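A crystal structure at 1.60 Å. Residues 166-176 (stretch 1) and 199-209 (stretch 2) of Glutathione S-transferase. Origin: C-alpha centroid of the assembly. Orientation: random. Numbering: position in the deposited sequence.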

# COMPACT_ATOMS: atom_id res chain seq x y z
N ALA A 166 8.94 -8.57 4.47
CA ALA A 166 8.66 -9.98 4.30
C ALA A 166 8.79 -10.75 5.66
O ALA A 166 7.90 -11.56 6.03
CB ALA A 166 9.59 -10.61 3.26
N ALA A 167 9.84 -10.46 6.42
CA ALA A 167 10.12 -11.16 7.66
C ALA A 167 9.07 -10.76 8.70
O ALA A 167 8.69 -11.59 9.54
CB ALA A 167 11.53 -10.84 8.15
N CYS A 168 8.61 -9.51 8.67
CA CYS A 168 7.64 -9.05 9.68
C CYS A 168 6.29 -9.73 9.42
O CYS A 168 5.61 -10.18 10.36
CB CYS A 168 7.53 -7.55 9.75
SG CYS A 168 8.93 -6.81 10.59
N HIS A 169 5.89 -9.84 8.15
CA HIS A 169 4.67 -10.58 7.82
C HIS A 169 4.82 -12.03 8.26
O HIS A 169 3.95 -12.57 8.93
CB HIS A 169 4.42 -10.47 6.34
CG HIS A 169 3.61 -9.28 5.98
ND1 HIS A 169 4.14 -8.06 5.60
CD2 HIS A 169 2.28 -9.11 5.97
CE1 HIS A 169 3.14 -7.23 5.31
NE2 HIS A 169 2.02 -7.84 5.60
N LEU A 170 5.94 -12.66 7.90
CA LEU A 170 6.16 -14.06 8.21
C LEU A 170 6.21 -14.29 9.69
O LEU A 170 5.80 -15.37 10.17
CB LEU A 170 7.38 -14.63 7.52
CG LEU A 170 7.11 -14.98 6.04
CD1 LEU A 170 8.40 -15.17 5.28
CD2 LEU A 170 6.31 -16.28 5.97
N SER A 171 6.67 -13.29 10.46
CA SER A 171 6.76 -13.44 11.91
C SER A 171 5.38 -13.61 12.49
O SER A 171 5.20 -14.30 13.53
CB SER A 171 7.52 -12.30 12.57
OG SER A 171 6.83 -11.08 12.65
N LEU A 172 4.39 -12.95 11.89
CA LEU A 172 3.02 -13.08 12.41
C LEU A 172 2.40 -14.42 12.00
O LEU A 172 1.73 -15.06 12.82
CB LEU A 172 2.14 -11.93 11.95
CG LEU A 172 2.39 -10.71 12.81
CD1 LEU A 172 1.94 -9.48 12.01
CD2 LEU A 172 1.66 -10.86 14.14
N ILE A 173 2.72 -14.91 10.80
CA ILE A 173 2.30 -16.25 10.39
C ILE A 173 2.95 -17.28 11.30
O ILE A 173 2.31 -18.24 11.71
CB ILE A 173 2.62 -16.57 8.91
CG1 ILE A 173 2.18 -15.42 7.97
CG2 ILE A 173 1.95 -17.87 8.49
CD1 ILE A 173 0.82 -14.81 8.30
N ASP A 174 4.17 -17.01 11.70
CA ASP A 174 4.91 -17.94 12.56
C ASP A 174 4.36 -17.89 13.97
O ASP A 174 4.24 -18.94 14.62
CB ASP A 174 6.39 -17.61 12.53
CG ASP A 174 7.28 -18.76 12.94
OD1 ASP A 174 7.02 -19.88 12.54
OD2 ASP A 174 8.34 -18.50 13.61
N TYR A 175 3.99 -16.72 14.47
CA TYR A 175 3.33 -16.61 15.77
C TYR A 175 2.04 -17.48 15.83
O TYR A 175 1.74 -18.09 16.88
CB TYR A 175 3.04 -15.13 16.07
CG TYR A 175 2.75 -14.86 17.51
CD1 TYR A 175 1.54 -15.22 18.06
CD2 TYR A 175 3.70 -14.26 18.31
CE1 TYR A 175 1.29 -14.96 19.41
CE2 TYR A 175 3.48 -14.02 19.66
CZ TYR A 175 2.25 -14.39 20.19
OH TYR A 175 2.01 -14.14 21.53
N ALA A 176 1.32 -17.56 14.71
CA ALA A 176 0.14 -18.39 14.57
C ALA A 176 0.44 -19.86 14.33
O ALA A 176 -0.49 -20.68 14.32
CB ALA A 176 -0.75 -17.85 13.45
N SER A 199 17.69 -6.19 15.85
CA SER A 199 16.49 -5.37 15.56
C SER A 199 15.25 -6.22 15.66
O SER A 199 14.16 -5.70 15.87
CB SER A 199 16.57 -4.80 14.16
OG SER A 199 16.73 -5.85 13.23
N PHE A 200 15.39 -7.52 15.50
CA PHE A 200 14.22 -8.41 15.55
C PHE A 200 13.83 -8.87 16.95
O PHE A 200 12.77 -9.47 17.16
CB PHE A 200 14.44 -9.65 14.68
CG PHE A 200 13.25 -10.03 13.81
CD1 PHE A 200 12.94 -9.29 12.68
CD2 PHE A 200 12.47 -11.13 14.13
CE1 PHE A 200 11.86 -9.64 11.90
CE2 PHE A 200 11.37 -11.49 13.34
CZ PHE A 200 11.09 -10.75 12.21
N ARG A 201 14.72 -8.69 17.91
CA ARG A 201 14.59 -9.33 19.22
C ARG A 201 13.25 -9.03 19.91
O ARG A 201 12.62 -9.96 20.42
CB ARG A 201 15.77 -8.98 20.14
CG ARG A 201 15.71 -9.81 21.42
CD ARG A 201 16.81 -9.45 22.42
NE ARG A 201 17.93 -10.38 22.30
CZ ARG A 201 19.02 -10.19 21.55
NH1 ARG A 201 19.20 -9.07 20.84
NH2 ARG A 201 19.96 -11.13 21.53
N PRO A 202 12.76 -7.78 19.96
CA PRO A 202 11.47 -7.57 20.62
C PRO A 202 10.30 -8.33 20.00
O PRO A 202 9.38 -8.76 20.66
CB PRO A 202 11.22 -6.04 20.47
CG PRO A 202 12.53 -5.47 20.21
CD PRO A 202 13.34 -6.51 19.49
N LEU A 203 10.34 -8.52 18.68
CA LEU A 203 9.28 -9.29 18.04
C LEU A 203 9.28 -10.74 18.50
O LEU A 203 8.24 -11.39 18.52
CB LEU A 203 9.46 -9.31 16.51
CG LEU A 203 9.05 -8.06 15.75
CD1 LEU A 203 9.78 -6.84 16.23
CD2 LEU A 203 9.29 -8.30 14.26
N LEU A 204 10.45 -11.22 18.88
CA LEU A 204 10.57 -12.61 19.35
C LEU A 204 10.21 -12.77 20.78
O LEU A 204 9.67 -13.83 21.15
CB LEU A 204 11.96 -13.19 19.10
CG LEU A 204 12.39 -13.15 17.64
CD1 LEU A 204 13.74 -13.87 17.55
CD2 LEU A 204 11.36 -13.81 16.73
N THR A 205 10.48 -11.78 21.60
CA THR A 205 10.29 -11.94 23.06
C THR A 205 8.94 -11.49 23.59
O THR A 205 8.46 -11.96 24.61
CB THR A 205 11.41 -11.24 23.83
OG1 THR A 205 11.41 -9.85 23.57
CG2 THR A 205 12.77 -11.78 23.41
N GLU A 206 8.32 -10.54 22.90
CA GLU A 206 7.03 -10.03 23.36
C GLU A 206 5.90 -10.99 22.96
O GLU A 206 6.02 -11.78 22.02
CB GLU A 206 6.83 -8.58 22.82
CG GLU A 206 7.86 -7.60 23.35
CD GLU A 206 7.71 -6.17 22.78
OE1 GLU A 206 6.67 -5.92 22.13
OE2 GLU A 206 8.63 -5.38 23.03
N THR A 207 4.81 -10.96 23.71
CA THR A 207 3.67 -11.80 23.43
C THR A 207 2.41 -10.95 23.28
O THR A 207 2.37 -9.81 23.69
CB THR A 207 3.42 -12.80 24.56
OG1 THR A 207 3.29 -12.08 25.79
CG2 THR A 207 4.58 -13.81 24.68
N ILE A 208 1.41 -11.55 22.66
CA ILE A 208 0.14 -10.93 22.50
C ILE A 208 -0.84 -11.86 23.23
O ILE A 208 -1.18 -12.94 22.75
CB ILE A 208 -0.19 -10.81 21.01
CG1 ILE A 208 0.86 -9.92 20.32
CG2 ILE A 208 -1.57 -10.22 20.83
CD1 ILE A 208 1.50 -10.57 19.14
N SER A 209 -1.31 -11.41 24.39
CA SER A 209 -2.26 -12.17 25.18
C SER A 209 -3.57 -12.35 24.41
O SER A 209 -4.04 -11.42 23.74
CB SER A 209 -2.51 -11.43 26.50
OG SER A 209 -3.51 -12.10 27.24

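The contact is small, 346 Å² with both sides summed, and it has two parts. At one end the ring of Phe200 lies against the helix of stretch 1. At the other end the ring of Tyr175 reaches across to the segment that follows the helix of stretch 2. Leu203 packs next to Phe200. The CA atoms of Ser171 and Leu203 are the nearest pair, 7.8 Å apart.

Ala167, Ser171 and Tyr175 lie four residues apart, about one helical turn each. All three direct their CA-to-CB bonds toward stretch 2. Two of these side chains are small and the third is large. The small ones leave a shallow hollow on the helix, and Phe200 occupies it. Phe200 CZ is 3.7 Å from Ala167 O and 3.9 Å from Ser171 CB, and Phe200 CE1 is 4.0 Å from Ala167 CB. The tip of the ring thus sits between two successive turns. Ala167 O lies at the ring edge, near the ring plane. Ser171 N donates to Ala167 O at 2.8 Å inside the helix. No hydrogen bond joins Ala167 O to the ring.

Cys168 borders the same hollow. Its CA-to-CB bond points sideways, yet the sulfur touches two residues of stretch 2. Cys168 SG is 4.3 Å from Phe200 CE1 and 4.0 Å from Leu203 CD2. The approach to the ring is oblique, with Cys168 SG 5.4 Å from the centroid of the Phe200 ring.

Leu203 is a smaller bump beside Phe200. The Leu203 CD2 methyl lies against Cys168 SG and Ser171 OG, each 4.0 Å from it. The hydroxyl of Ser171 is turned back to its own helix: with chi1 in the p well, Ser171 OG donates to Cys168 O at 2.7 Å. The serine therefore offers stretch 2 a compact surface, with its polar group held by a backbone carbonyl one turn back.

Tyr175 is the large bump, and 84 Å² of it is covered by stretch 2, more than for any other residue here. Its chi1 is t. The ring sits in the bend of the chain after the second helix, where Glu206 leaves helical phi/psi and the chain opens out. Glu206 O, 4.1 Å from Tyr175 CE2, and Thr207 CA, 3.4 Å from Tyr175 OH, lie at the edge of the ring, near its plane. Ile208 covers one face. Ile208 CD1 is 4.2 Å from the centroid of the Tyr175 ring and 19° off the normal, a CH-pi contact. Ile208 CD1 is also 4.0 Å from Tyr175 CE2.

The one hydrogen bond across the contact is also here. Ile208 N donates to Tyr175 OH at 2.9 Å, with an angle of 174° at the hydrogen, so the bond is nearly straight. Ile208 thus holds the tyrosine twice, by its backbone at the hydroxyl and by its side chain over the ring. Elsewhere the contact between the stretches rests on packing.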